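Local coordinates for trehalose synthase regulatory protein (Candida albicans, PDB 5HUS), which is probably a regulatory subunit of the trehalose synthase complex, its C-terminal domain belonging to the trehalose-phosphatase family of the HAD clan, at residues 95-98 against 99-103; 127-130 against 131-135; 168-171 against 172-176; 197-200 against 201-204; 214-217 against 218-222. All coordinates share one frame; numbering follows the deposited sequence.

Contact 1 of 5, residues 95-98 against 99-103; sequences IAEN and GNFVK
Ala96 and Phe101 form the antiparallel hydrogen-bonded pair that closes this buried beta hairpin: Ala96 N donates to Phe101 O over 2.8 Å at an N-H...O angle of 162°. In the other direction Ala96 O takes Gly99 N at 3.0 Å, the donor standing well above the carbonyl plane, and receives a weak, longer bond from Phe101 N. Asn100 and Phe101 both face Ala96, which makes a classic beta bulge at the start of the second strand. The turn is tightened by the Asn100 amide, whose ND2 reaches back to Glu97 O at 2.8 Å and lies in its carbonyl plane. Glu97 and Asn98 both adopt left-handed backbone angles and Gly99 follows with phi 129°. Ile95 CG2 lies 3.4 Å from Gly99 CA, a tight contact; this isoleucine methyl, anti to the backbone N, also meets Val102 CG2. Glu97 lies beside Phe101, with Glu97 OE2 3.7 Å from Phe101 CE2 and CD at the ring edge. Second-shell bonds hold that carboxylate from Asp146 N, Ala147 N and Thr148 OG1, while Arg79 makes a cation-pi contact with Phe101. The hairpin continues the main mixed sheet beside strand 69-74, with Ile95 and Val102 packed on helix 200-213 and Ala96 on helix 79-86.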
loop_
_atom_site.group_PDB
_atom_site.type_symbol
_atom_site.label_atom_id
_atom_site.label_comp_id
_atom_site.label_asym_id
_atom_site.label_seq_id
_atom_site.Cartn_x
_atom_site.Cartn_y
_atom_site.Cartn_z
ATOM N N ILE A 95 -0.777 7.661 0.680
ATOM C CA ILE A 95 0.092 7.026 -0.303
ATOM C C ILE A 95 -0.819 6.457 -1.392
ATOM O O ILE A 95 -1.630 5.573 -1.121
ATOM C CB ILE A 95 0.965 5.922 0.324
ATOM C CG1 ILE A 95 1.765 6.474 1.505
ATOM C CG2 ILE A 95 1.932 5.374 -0.708
ATOM C CD1 ILE A 95 2.419 5.392 2.352
ATOM N N ALA A 96 -0.698 6.986 -2.609
ATOM C CA ALA A 96 -1.615 6.652 -3.699
ATOM C C ALA A 96 -1.002 5.677 -4.695
ATOM O O ALA A 96 0.220 5.611 -4.838
ATOM C CB ALA A 96 -2.052 7.919 -4.431
ATOM N N GLU A 97 -1.871 4.939 -5.383
ATOM C CA GLU A 97 -1.477 3.917 -6.358
ATOM C C GLU A 97 -0.367 3.031 -5.814
ATOM O O GLU A 97 0.649 2.779 -6.472
ATOM C CB GLU A 97 -1.064 4.560 -7.689
ATOM C CG GLU A 97 -2.212 5.336 -8.338
ATOM C CD GLU A 97 -2.008 5.598 -9.819
ATOM O OE1 GLU A 97 -1.491 4.703 -10.532
ATOM O OE2 GLU A 97 -2.381 6.698 -10.272
ATOM N N ASN A 98 -0.584 2.583 -4.584
ATOM C CA ASN A 98 0.262 1.608 -3.912
ATOM C C ASN A 98 1.696 2.071 -3.716
ATOM O O ASN A 98 2.582 1.255 -3.517
ATOM C CB ASN A 98 0.241 0.281 -4.678
ATOM C CG ASN A 98 0.654 -0.890 -3.821
ATOM O OD1 ASN A 98 1.326 -1.812 -4.290
ATOM N ND2 ASN A 98 0.274 -0.854 -2.548
ATOM N N GLY A 99 1.925 3.378 -3.753
ATOM C CA GLY A 99 3.259 3.881 -3.489
ATOM C C GLY A 99 3.824 4.842 -4.518
ATOM O O GLY A 99 4.828 5.506 -4.250
ATOM N N ASN A 100 3.197 4.928 -5.687
ATOM C CA ASN A 100 3.719 5.790 -6.751
ATOM C C ASN A 100 3.681 7.274 -6.390
ATOM O O ASN A 100 4.465 8.066 -6.907
ATOM C CB ASN A 100 2.948 5.553 -8.053
ATOM C CG ASN A 100 3.323 4.247 -8.703
ATOM O OD1 ASN A 100 4.367 4.143 -9.358
ATOM N ND2 ASN A 100 2.484 3.231 -8.515
ATOM N N PHE A 101 2.768 7.644 -5.500
ATOM C CA PHE A 101 2.608 9.039 -5.088
ATOM C C PHE A 101 2.391 9.145 -3.592
ATOM O O PHE A 101 1.682 8.337 -3.014
ATOM C CB PHE A 101 1.435 9.690 -5.827
ATOM C CG PHE A 101 1.487 9.503 -7.317
ATOM C CD1 PHE A 101 2.298 10.307 -8.104
ATOM C CD2 PHE A 101 0.731 8.512 -7.927
ATOM C CE1 PHE A 101 2.354 10.126 -9.482
ATOM C CE2 PHE A 101 0.783 8.323 -9.301
ATOM C CZ PHE A 101 1.595 9.134 -10.080
ATOM N N VAL A 102 3.007 10.146 -2.971
ATOM C CA VAL A 102 2.939 10.324 -1.526
ATOM C C VAL A 102 2.558 11.755 -1.185
ATOM O O VAL A 102 3.174 12.700 -1.686
ATOM C CB VAL A 102 4.286 10.001 -0.833
ATOM C CG1 VAL A 102 4.215 10.351 0.664
ATOM C CG2 VAL A 102 4.661 8.534 -1.032
ATOM N N LYS A 103 1.546 11.913 -0.337
ATOM C CA LYS A 103 1.239 13.225 0.217
ATOM C C LYS A 103 1.498 13.179 1.723
ATOM O O LYS A 103 0.714 12.623 2.497
ATOM C CB LYS A 103 -0.205 13.649 -0.105
ATOM C CG LYS A 103 -0.599 14.986 0.505
ATOM C CD LYS A 103 -1.954 15.475 -0.028
ATOM C CE LYS A 103 -1.830 15.949 -1.469
ATOM N NZ LYS A 103 -3.073 16.619 -1.970
#

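Contact 2 of 5, residues 127-130 against 131-135; sequences VKLV and ESKVE
Ser132 turns its hydroxyl back to Leu129 O by a chi1 of 74°, which sets OG between the backbone N and the carbonyl carbon. From there OG donates to Leu129 O at 2.6 Å, a short bond made one helical turn back, the motif being a serine hydroxyl tied to the main chain of its own alpha helix, 116-136. The same oxygen also accepts the regular i+4 bond from Lys133 N, longer at 3.3 Å, and thus carries two donors. Serine hydroxyls within helices often bond to a carbonyl of the preceding turn in this way. The flanking turns are ordinary: Glu131 N reaches Val127 O at 2.8 Å, and Val134 N reaches Val130 O at 3.0 Å.

Along the exposed side, the extended chain of Glu131 lies beside Val127 and points the same way, its CD 3.7 Å from Val127 CG1, so the carboxylate end, rather than the aliphatic stem, rests against the valine methyl. Lys133 instead bends at chi2 (-60°), which carries its aliphatic part alongside Leu129. Its amino group ends in a salt bridge with Glu170 and a hydrogen bond with His174 ND1, both on helix 161-179. Val130 and Val134 face the antiparallel sheet, resting on Cys142 and Phe151; this layer of helices over a four-stranded sheet is consistent with the cap module of a HAD phosphatase. Where lysine and leucine run side by side, Lys133 CE comes to 4.0 Å from Leu129 CD2.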
loop_
_atom_site.group_PDB
_atom_site.type_symbol
_atom_site.label_atom_id
_atom_site.label_comp_id
_atom_site.label_asym_id
_atom_site.label_seq_id
_atom_site.Cartn_x
_atom_site.Cartn_y
_atom_site.Cartn_z
ATOM N N VAL A 127 -1.127 0.045 -21.461
ATOM C CA VAL A 127 -2.565 0.231 -21.639
ATOM C C VAL A 127 -3.051 -0.372 -22.957
ATOM O O VAL A 127 -4.085 -1.046 -23.000
ATOM C CB VAL A 127 -2.947 1.719 -21.590
ATOM C CG1 VAL A 127 -4.387 1.911 -22.038
ATOM C CG2 VAL A 127 -2.756 2.260 -20.176
ATOM N N LYS A 128 -2.295 -0.132 -24.021
ATOM C CA LYS A 128 -2.617 -0.662 -25.342
ATOM C C LYS A 128 -2.642 -2.188 -25.322
ATOM O O LYS A 128 -3.555 -2.815 -25.865
ATOM C CB LYS A 128 -1.605 -0.155 -26.372
ATOM C CG LYS A 128 -1.931 -0.525 -27.810
ATOM C CD LYS A 128 -1.708 0.661 -28.737
ATOM C CE LYS A 128 -1.789 0.244 -30.193
ATOM N NZ LYS A 128 -0.706 -0.717 -30.532
ATOM N N LEU A 129 -1.643 -2.775 -24.674
ATOM C CA LEU A 129 -1.553 -4.224 -24.536
ATOM C C LEU A 129 -2.775 -4.772 -23.793
ATOM O O LEU A 129 -3.429 -5.706 -24.261
ATOM C CB LEU A 129 -0.253 -4.603 -23.818
ATOM C CG LEU A 129 0.199 -6.065 -23.750
ATOM C CD1 LEU A 129 1.699 -6.128 -23.522
ATOM C CD2 LEU A 129 -0.526 -6.834 -22.650
ATOM N N VAL A 130 -3.092 -4.180 -22.645
ATOM C CA VAL A 130 -4.237 -4.629 -21.857
ATOM C C VAL A 130 -5.544 -4.466 -22.628
ATOM O O VAL A 130 -6.414 -5.340 -22.582
ATOM C CB VAL A 130 -4.331 -3.874 -20.516
ATOM C CG1 VAL A 130 -5.610 -4.247 -19.779
ATOM C CG2 VAL A 130 -3.111 -4.181 -19.659
ATOM N N GLU A 131 -5.675 -3.363 -23.360
ATOM C CA GLU A 131 -6.907 -3.107 -24.104
ATOM C C GLU A 131 -7.124 -4.152 -25.200
ATOM O O GLU A 131 -8.261 -4.532 -25.477
ATOM C CB GLU A 131 -6.894 -1.692 -24.694
ATOM C CG GLU A 131 -7.282 -0.614 -23.681
ATOM C CD GLU A 131 -7.158 0.796 -24.231
ATOM O OE1 GLU A 131 -6.433 0.993 -25.229
ATOM O OE2 GLU A 131 -7.785 1.709 -23.660
ATOM N N SER A 132 -6.034 -4.635 -25.793
ATOM C CA SER A 132 -6.118 -5.665 -26.827
ATOM C C SER A 132 -6.566 -7.008 -26.250
ATOM O O SER A 132 -7.176 -7.819 -26.948
ATOM C CB SER A 132 -4.775 -5.828 -27.546
ATOM O OG SER A 132 -3.831 -6.509 -26.735
ATOM N N LYS A 133 -6.257 -7.243 -24.978
ATOM C CA LYS A 133 -6.734 -8.436 -24.291
ATOM C C LYS A 133 -8.226 -8.318 -24.017
ATOM O O LYS A 133 -8.966 -9.296 -24.124
ATOM C CB LYS A 133 -5.985 -8.658 -22.975
ATOM C CG LYS A 133 -4.477 -8.757 -23.110
ATOM C CD LYS A 133 -4.063 -9.909 -24.011
ATOM C CE LYS A 133 -2.545 -10.039 -24.062
ATOM N NZ LYS A 133 -2.111 -11.118 -24.993
ATOM N N VAL A 134 -8.653 -7.114 -23.647
ATOM C CA VAL A 134 -10.056 -6.852 -23.354
ATOM C C VAL A 134 -10.924 -7.185 -24.562
ATOM O O VAL A 134 -11.980 -7.801 -24.423
ATOM C CB VAL A 134 -10.284 -5.382 -22.932
ATOM C CG1 VAL A 134 -11.771 -5.062 -22.861
ATOM C CG2 VAL A 134 -9.609 -5.101 -21.591
ATOM N N GLU A 135 -10.459 -6.796 -25.747
ATOM C CA GLU A 135 -11.190 -7.049 -26.987
ATOM C C GLU A 135 -11.449 -8.535 -27.211
ATOM O O GLU A 135 -12.517 -8.921 -27.679
ATOM C CB GLU A 135 -10.428 -6.479 -28.185
ATOM C CG GLU A 135 -10.077 -5.005 -28.059
ATOM C CD GLU A 135 -9.202 -4.506 -29.196
ATOM O OE1 GLU A 135 -8.209 -5.189 -29.537
ATOM O OE2 GLU A 135 -9.513 -3.432 -29.755
#

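Contact 3 of 5, residues 168-171 against 172-176; sequences MGET and IQHIN
Residues Met168 to Thr171 and Ile172 to Asn176 make consecutive turns of one regular alpha helix, 161-179, joined by four i+4 backbone bonds. Ile172 N meets Met168 O at 2.9 Å, and Ile175 N meets Thr171 O at the same length, 2.9 Å, with an almost straight N-H...O angle of 176°. The bond from Gln173 N to Gly169 O is longer, 3.2 Å, on the exposed side of the helix.

Among the side chains, Thr171 and Ile175 lie side by side and point the same way. With chi1 at -60°, Thr171 OG1 sits beside the backbone N, hydrogen-bonded to Thr167 O one turn earlier, and the methyl CG2 is anti to that N. The buried hydroxyl is therefore satisfied by its own helix and the methyl is left for apolar contact. One residue back on each turn, Glu170 and His174 also lie side by side, carboxylate and imidazole planes 54° apart; Glu170 OE2 lies 4.1 Å from His174 CB. The two side chains share the amino group of Lys133 as their polar partner, so the lysine's charge probably favours an anionic Glu170. Met168, Ile172 and Ile175 touch strands 184-189 and 192-197, seating the helix on the four-stranded antiparallel sheet. Between the buried pair, the touching methyls are Thr171 CG2 and Ile175 CD1, 3.6 Å apart.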
loop_
_atom_site.group_PDB
_atom_site.type_symbol
_atom_site.label_atom_id
_atom_site.label_comp_id
_atom_site.label_asym_id
_atom_site.label_seq_id
_atom_site.Cartn_x
_atom_site.Cartn_y
_atom_site.Cartn_z
ATOM N N MET A 168 -5.903 -14.299 -18.290
ATOM C CA MET A 168 -5.171 -13.459 -17.344
ATOM C C MET A 168 -3.752 -13.987 -17.124
ATOM O O MET A 168 -2.801 -13.211 -17.059
ATOM C CB MET A 168 -5.927 -13.355 -16.014
ATOM C CG MET A 168 -7.178 -12.478 -16.105
ATOM S SD MET A 168 -7.890 -12.006 -14.515
ATOM C CE MET A 168 -8.585 -13.566 -13.966
ATOM N N GLY A 169 -3.606 -15.304 -17.024
ATOM C CA GLY A 169 -2.289 -15.905 -16.870
ATOM C C GLY A 169 -1.431 -15.671 -18.101
ATOM O O GLY A 169 -0.224 -15.430 -18.000
ATOM N N GLU A 170 -2.064 -15.733 -19.269
ATOM C CA GLU A 170 -1.387 -15.477 -20.533
ATOM C C GLU A 170 -0.891 -14.033 -20.582
ATOM O O GLU A 170 0.225 -13.754 -21.028
ATOM C CB GLU A 170 -2.336 -15.766 -21.701
ATOM C CG GLU A 170 -1.697 -15.761 -23.067
ATOM C CD GLU A 170 -1.547 -14.367 -23.646
ATOM O OE1 GLU A 170 -2.462 -13.536 -23.451
ATOM O OE2 GLU A 170 -0.508 -14.104 -24.290
ATOM N N THR A 171 -1.739 -13.127 -20.108
ATOM C CA THR A 171 -1.448 -11.701 -20.087
ATOM C C THR A 171 -0.307 -11.370 -19.134
ATOM O O THR A 171 0.552 -10.538 -19.438
ATOM C CB THR A 171 -2.704 -10.902 -19.693
ATOM O OG1 THR A 171 -3.739 -11.148 -20.656
ATOM C CG2 THR A 171 -2.408 -9.411 -19.645
ATOM N N ILE A 172 -0.295 -12.029 -17.980
ATOM C CA ILE A 172 0.807 -11.890 -17.035
ATOM C C ILE A 172 2.150 -12.269 -17.674
ATOM O O ILE A 172 3.141 -11.549 -17.525
ATOM C CB ILE A 172 0.566 -12.748 -15.782
ATOM C CG1 ILE A 172 -0.536 -12.116 -14.926
ATOM C CG2 ILE A 172 1.846 -12.887 -14.976
ATOM C CD1 ILE A 172 -0.970 -12.971 -13.769
ATOM N N GLN A 173 2.179 -13.388 -18.395
ATOM C CA GLN A 173 3.409 -13.823 -19.059
ATOM C C GLN A 173 3.837 -12.829 -20.134
ATOM O O GLN A 173 5.018 -12.493 -20.243
ATOM C CB GLN A 173 3.240 -15.217 -19.673
ATOM C CG GLN A 173 4.467 -15.689 -20.451
ATOM C CD GLN A 173 4.408 -17.162 -20.809
ATOM O OE1 GLN A 173 3.447 -17.858 -20.473
ATOM N NE2 GLN A 173 5.442 -17.647 -21.491
ATOM N N HIS A 174 2.868 -12.368 -20.920
ATOM C CA HIS A 174 3.087 -11.383 -21.983
ATOM C C HIS A 174 3.708 -10.096 -21.423
ATOM O O HIS A 174 4.771 -9.657 -21.871
ATOM C CB HIS A 174 1.753 -11.098 -22.689
ATOM C CG HIS A 174 1.847 -10.164 -23.859
ATOM N ND1 HIS A 174 0.775 -9.923 -24.694
ATOM C CD2 HIS A 174 2.865 -9.409 -24.331
ATOM C CE1 HIS A 174 1.131 -9.058 -25.626
ATOM N NE2 HIS A 174 2.396 -8.730 -25.429
ATOM N N ILE A 175 3.050 -9.503 -20.435
ATOM C CA ILE A 175 3.552 -8.278 -19.819
ATOM C C ILE A 175 4.910 -8.467 -19.146
ATOM O O ILE A 175 5.803 -7.626 -19.286
ATOM C CB ILE A 175 2.539 -7.732 -18.794
ATOM C CG1 ILE A 175 1.276 -7.272 -19.520
ATOM C CG2 ILE A 175 3.143 -6.589 -17.989
ATOM C CD1 ILE A 175 0.101 -7.014 -18.601
ATOM N N ASN A 176 5.086 -9.566 -18.420
ATOM C CA ASN A 176 6.342 -9.766 -17.712
ATOM C C ASN A 176 7.491 -9.990 -18.680
ATOM O O ASN A 176 8.585 -9.483 -18.464
ATOM C CB ASN A 176 6.234 -10.926 -16.725
ATOM C CG ASN A 176 5.449 -10.549 -15.487
ATOM O OD1 ASN A 176 5.237 -9.367 -15.223
ATOM N ND2 ASN A 176 5.017 -11.543 -14.725
#

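Contact 4 of 5, residues 197-200 against 201-204; sequences KDQI and SLKA
Gln199 and Lys203 are joined at the start of helix 200-213, where a type II beta turn from Lys197 to Ile200 runs into an N-cap at Gln199. The turn's own closing bond, Ile200 N to Lys197 O, is weak at 3.3 Å. The first helical bonds are firmer: Lys203 N donates to Gln199 O at 3.0 Å, and Ala204 N to Ile200 O, also at 3.0 Å. Asp198 O, left outside the helical ladder, accepts a hydrogen bond from a water whose oxygen is 2.7 Å from it. That water in turn accepts from Lys203 NZ at an unusually short 2.5 Å, and bridges the turn and the lysine that reaches back along it. Lys203 spans the gap because its chain is fully extended beyond CG, and its CG passes 3.3 Å from Gln199 O.

Other polar ends find partners in adjoining parts of the fold: Lys203 NZ also bonds Gln229 O, Asp198 OD1 bonds His185 ND1, and Lys197 NZ bonds Asn182 O. The hydroxyl of the buried Ser201, set at chi1 65° between backbone N and carbonyl carbon, is hydrogen-bonded to Asn259 OD1 of helix 254-265. The junction thus leads from strand 192-197, an inner strand of the four-stranded antiparallel sheet, into a helix lying against the main mixed sheet. Across the first turn, Gln199 NE2 rests 3.8 Å from Leu202 CD2.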
loop_
_atom_site.group_PDB
_atom_site.type_symbol
_atom_site.label_atom_id
_atom_site.label_comp_id
_atom_site.label_asym_id
_atom_site.label_seq_id
_atom_site.Cartn_x
_atom_site.Cartn_y
_atom_site.Cartn_z
ATOM N N LYS A 197 5.136 -0.883 -10.862
ATOM C CA LYS A 197 6.571 -0.810 -10.638
ATOM C C LYS A 197 6.991 -1.722 -9.492
ATOM O O LYS A 197 6.350 -1.755 -8.438
ATOM C CB LYS A 197 6.993 0.629 -10.335
ATOM C CG LYS A 197 7.735 1.326 -11.458
ATOM C CD LYS A 197 9.071 0.654 -11.727
ATOM C CE LYS A 197 10.220 1.650 -11.749
ATOM N NZ LYS A 197 11.326 1.197 -12.637
ATOM N N ASP A 198 8.084 -2.451 -9.694
ATOM C CA ASP A 198 8.603 -3.360 -8.672
ATOM C C ASP A 198 8.868 -2.670 -7.340
ATOM O O ASP A 198 9.499 -1.612 -7.297
ATOM C CB ASP A 198 9.903 -4.020 -9.151
ATOM C CG ASP A 198 9.679 -4.994 -10.279
ATOM O OD1 ASP A 198 8.507 -5.217 -10.660
ATOM O OD2 ASP A 198 10.677 -5.551 -10.776
ATOM N N GLN A 199 8.383 -3.290 -6.262
ATOM C CA GLN A 199 8.613 -2.836 -4.894
ATOM C C GLN A 199 8.244 -1.369 -4.655
ATOM O O GLN A 199 8.820 -0.716 -3.793
ATOM C CB GLN A 199 10.079 -3.079 -4.499
ATOM C CG GLN A 199 10.430 -4.558 -4.352
ATOM C CD GLN A 199 11.860 -4.798 -3.884
ATOM O OE1 GLN A 199 12.764 -4.013 -4.168
ATOM N NE2 GLN A 199 12.065 -5.892 -3.161
ATOM N N ILE A 200 7.268 -0.849 -5.389
ATOM C CA ILE A 200 6.959 0.570 -5.246
ATOM C C ILE A 200 6.335 0.855 -3.864
ATOM O O ILE A 200 6.566 1.922 -3.291
ATOM C CB ILE A 200 6.047 1.080 -6.410
ATOM C CG1 ILE A 200 5.972 2.610 -6.414
ATOM C CG2 ILE A 200 4.662 0.450 -6.359
ATOM C CD1 ILE A 200 7.316 3.290 -6.547
ATOM N N SER A 201 5.607 -0.104 -3.297
ATOM C CA SER A 201 5.032 0.097 -1.959
ATOM C C SER A 201 6.137 0.126 -0.908
ATOM O O SER A 201 6.086 0.903 0.045
ATOM C CB SER A 201 3.998 -0.987 -1.624
ATOM O OG SER A 201 4.600 -2.266 -1.543
ATOM N N LEU A 202 7.148 -0.718 -1.094
ATOM C CA LEU A 202 8.292 -0.738 -0.183
ATOM C C LEU A 202 9.045 0.580 -0.244
ATOM O O LEU A 202 9.441 1.127 0.783
ATOM C CB LEU A 202 9.241 -1.895 -0.518
ATOM C CG LEU A 202 8.925 -3.303 -0.002
ATOM C CD1 LEU A 202 7.622 -3.839 -0.544
ATOM C CD2 LEU A 202 10.071 -4.243 -0.357
ATOM N N LYS A 203 9.240 1.094 -1.453
ATOM C CA LYS A 203 9.962 2.348 -1.630
ATOM C C LYS A 203 9.190 3.524 -1.031
ATOM O O LYS A 203 9.795 4.447 -0.484
ATOM C CB LYS A 203 10.257 2.589 -3.113
ATOM C CG LYS A 203 11.199 1.542 -3.693
ATOM C CD LYS A 203 11.630 1.865 -5.113
ATOM C CE LYS A 203 12.584 0.802 -5.636
ATOM N NZ LYS A 203 13.058 1.103 -7.027
ATOM N N ALA A 204 7.862 3.484 -1.118
ATOM C CA ALA A 204 7.047 4.540 -0.527
ATOM C C ALA A 204 7.108 4.502 0.997
ATOM O O ALA A 204 7.204 5.540 1.644
ATOM C CB ALA A 204 5.599 4.436 -1.002
HETATM O O HOH W 1 11.077 0.281 -8.389
#

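Contact 5 of 5, residues 214-217 against 218-222; sequences SNLD and QKYVV
The Tyr220 ring is met obliquely by Leu216, whose two methyls both approach the CD2-CE2 side; the shortest approach is 4.0 Å from Leu216 CD2 to Tyr220 CE2. The ring also stacks with that of His224, one turn further along the chain. The carboxylate of Asp217 is a second flat group in the contact. Its plane is turned 58° from the tyrosine ring, and the two side chains run at about a right angle, so the acid addresses the backbone and CB of Tyr220 while the leucine methyls meet the ring.

Asp217 holds its CG between the backbone N and the carbonyl carbon (chi1 55°), which swings OD1 over the first turn of helix 218-223. There OD1 accepts from Tyr220 N at 3.0 Å, approached nearly along the C-O bond, and lies 3.3 Å from Tyr220 CB. This is a classic aspartate N-cap, in which a carboxylate supplies an acceptor for an amide of the first turn; its negative charge should also suit the positive end of the helix dipole. Asp217 O continues the pattern by accepting from Val221 N at 3.2 Å, with a weak second bond from Tyr220 N.

Before the cap, Leu216 is the apolar residue of the loop that comes from helix 200-213. Leu216 and Val221 both pack on that helix and on Phe228 of helix 225-229, while Gln218 NE2 is bonded to Asn109 O near strand 111-112. Leu216 CB and Val221 CG2 meet at 4.0 Å.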
loop_
_atom_site.group_PDB
_atom_site.type_symbol
_atom_site.label_atom_id
_atom_site.label_comp_id
_atom_site.label_asym_id
_atom_site.label_seq_id
_atom_site.Cartn_x
_atom_site.Cartn_y
_atom_site.Cartn_z
ATOM N N SER A 214 14.253 11.188 9.721
ATOM C CA SER A 214 15.413 12.056 9.541
ATOM C C SER A 214 15.011 13.516 9.421
ATOM O O SER A 214 15.847 14.370 9.125
ATOM C CB SER A 214 16.206 11.633 8.307
ATOM O OG SER A 214 16.557 10.261 8.369
ATOM N N ASN A 215 13.728 13.788 9.653
ATOM C CA ASN A 215 13.168 15.133 9.539
ATOM C C ASN A 215 13.463 15.808 8.199
ATOM O O ASN A 215 13.977 16.924 8.158
ATOM C CB ASN A 215 13.675 16.020 10.673
ATOM C CG ASN A 215 12.551 16.584 11.509
ATOM O OD1 ASN A 215 11.795 17.442 11.054
ATOM N ND2 ASN A 215 12.429 16.100 12.738
ATOM N N LEU A 216 13.129 15.130 7.107
ATOM C CA LEU A 216 13.311 15.703 5.774
ATOM C C LEU A 216 12.137 16.575 5.362
ATOM O O LEU A 216 10.983 16.199 5.559
ATOM C CB LEU A 216 13.492 14.599 4.738
ATOM C CG LEU A 216 14.411 13.447 5.117
ATOM C CD1 LEU A 216 14.420 12.411 4.018
ATOM C CD2 LEU A 216 15.821 13.960 5.402
ATOM N N ASP A 217 12.413 17.735 4.779
ATOM C CA ASP A 217 11.326 18.497 4.180
ATOM C C ASP A 217 11.116 18.041 2.741
ATOM O O ASP A 217 11.969 17.370 2.153
ATOM C CB ASP A 217 11.577 20.009 4.250
ATOM C CG ASP A 217 12.896 20.425 3.638
ATOM O OD1 ASP A 217 13.336 19.808 2.645
ATOM O OD2 ASP A 217 13.494 21.393 4.151
ATOM N N GLN A 218 9.972 18.419 2.185
ATOM C CA GLN A 218 9.535 17.936 0.886
ATOM C C GLN A 218 10.500 18.307 -0.227
ATOM O O GLN A 218 10.775 17.495 -1.109
ATOM C CB GLN A 218 8.148 18.487 0.574
ATOM C CG GLN A 218 7.517 17.921 -0.672
ATOM C CD GLN A 218 6.023 17.772 -0.516
ATOM O OE1 GLN A 218 5.535 17.423 0.562
ATOM N NE2 GLN A 218 5.285 18.042 -1.585
ATOM N N LYS A 219 11.009 19.534 -0.180
ATOM C CA LYS A 219 11.914 20.012 -1.219
ATOM C C LYS A 219 13.156 19.136 -1.303
ATOM O O LYS A 219 13.636 18.840 -2.394
ATOM C CB LYS A 219 12.302 21.471 -0.971
ATOM C CG LYS A 219 11.157 22.450 -1.203
ATOM C CD LYS A 219 11.660 23.880 -1.342
ATOM C CE LYS A 219 10.519 24.844 -1.633
ATOM N NZ LYS A 219 9.775 24.492 -2.879
ATOM N N TYR A 220 13.663 18.702 -0.154
ATOM C CA TYR A 220 14.820 17.814 -0.140
ATOM C C TYR A 220 14.475 16.482 -0.795
ATOM O O TYR A 220 15.226 15.977 -1.626
ATOM C CB TYR A 220 15.321 17.586 1.289
ATOM C CG TYR A 220 16.429 16.561 1.385
ATOM C CD1 TYR A 220 17.760 16.938 1.272
ATOM C CD2 TYR A 220 16.144 15.216 1.590
ATOM C CE1 TYR A 220 18.776 16.002 1.358
ATOM C CE2 TYR A 220 17.149 14.276 1.675
ATOM C CZ TYR A 220 18.465 14.673 1.560
ATOM O OH TYR A 220 19.461 13.729 1.645
ATOM N N VAL A 221 13.332 15.920 -0.412
ATOM C CA VAL A 221 12.891 14.643 -0.956
ATOM C C VAL A 221 12.719 14.716 -2.473
ATOM O O VAL A 221 13.198 13.846 -3.203
ATOM C CB VAL A 221 11.569 14.188 -0.311
ATOM C CG1 VAL A 221 11.051 12.925 -0.987
ATOM C CG2 VAL A 221 11.764 13.958 1.174
ATOM N N VAL A 222 12.041 15.759 -2.944
ATOM C CA VAL A 222 11.813 15.924 -4.375
ATOM C C VAL A 222 13.140 16.084 -5.118
ATOM O O VAL A 222 13.372 15.421 -6.130
ATOM C CB VAL A 222 10.882 17.125 -4.661
ATOM C CG1 VAL A 222 10.778 17.380 -6.156
ATOM C CG2 VAL A 222 9.500 16.869 -4.063
#

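Overall arrangement
From the N terminus the five local contacts follow in series, none nesting in or crossing another. Contact 1 closes the hairpin between strands 93-96 and 101-103 in the main mixed sheet. Contacts 2 and 3 lie within helices 116-136 and 161-179, which pack together on the antiparallel sheet; their centres are 12 Å apart. The chain returns through contact 4, where a turn after strand 192-197 starts helix 200-213 and touches contact 1, Gly99 CA lying 3.5 Å from Ala204 CB. Contact 5 closes the loop between that helix and helix 218-223, its centre about 39 Å from that of contact 2, the largest separation between any two of the contacts.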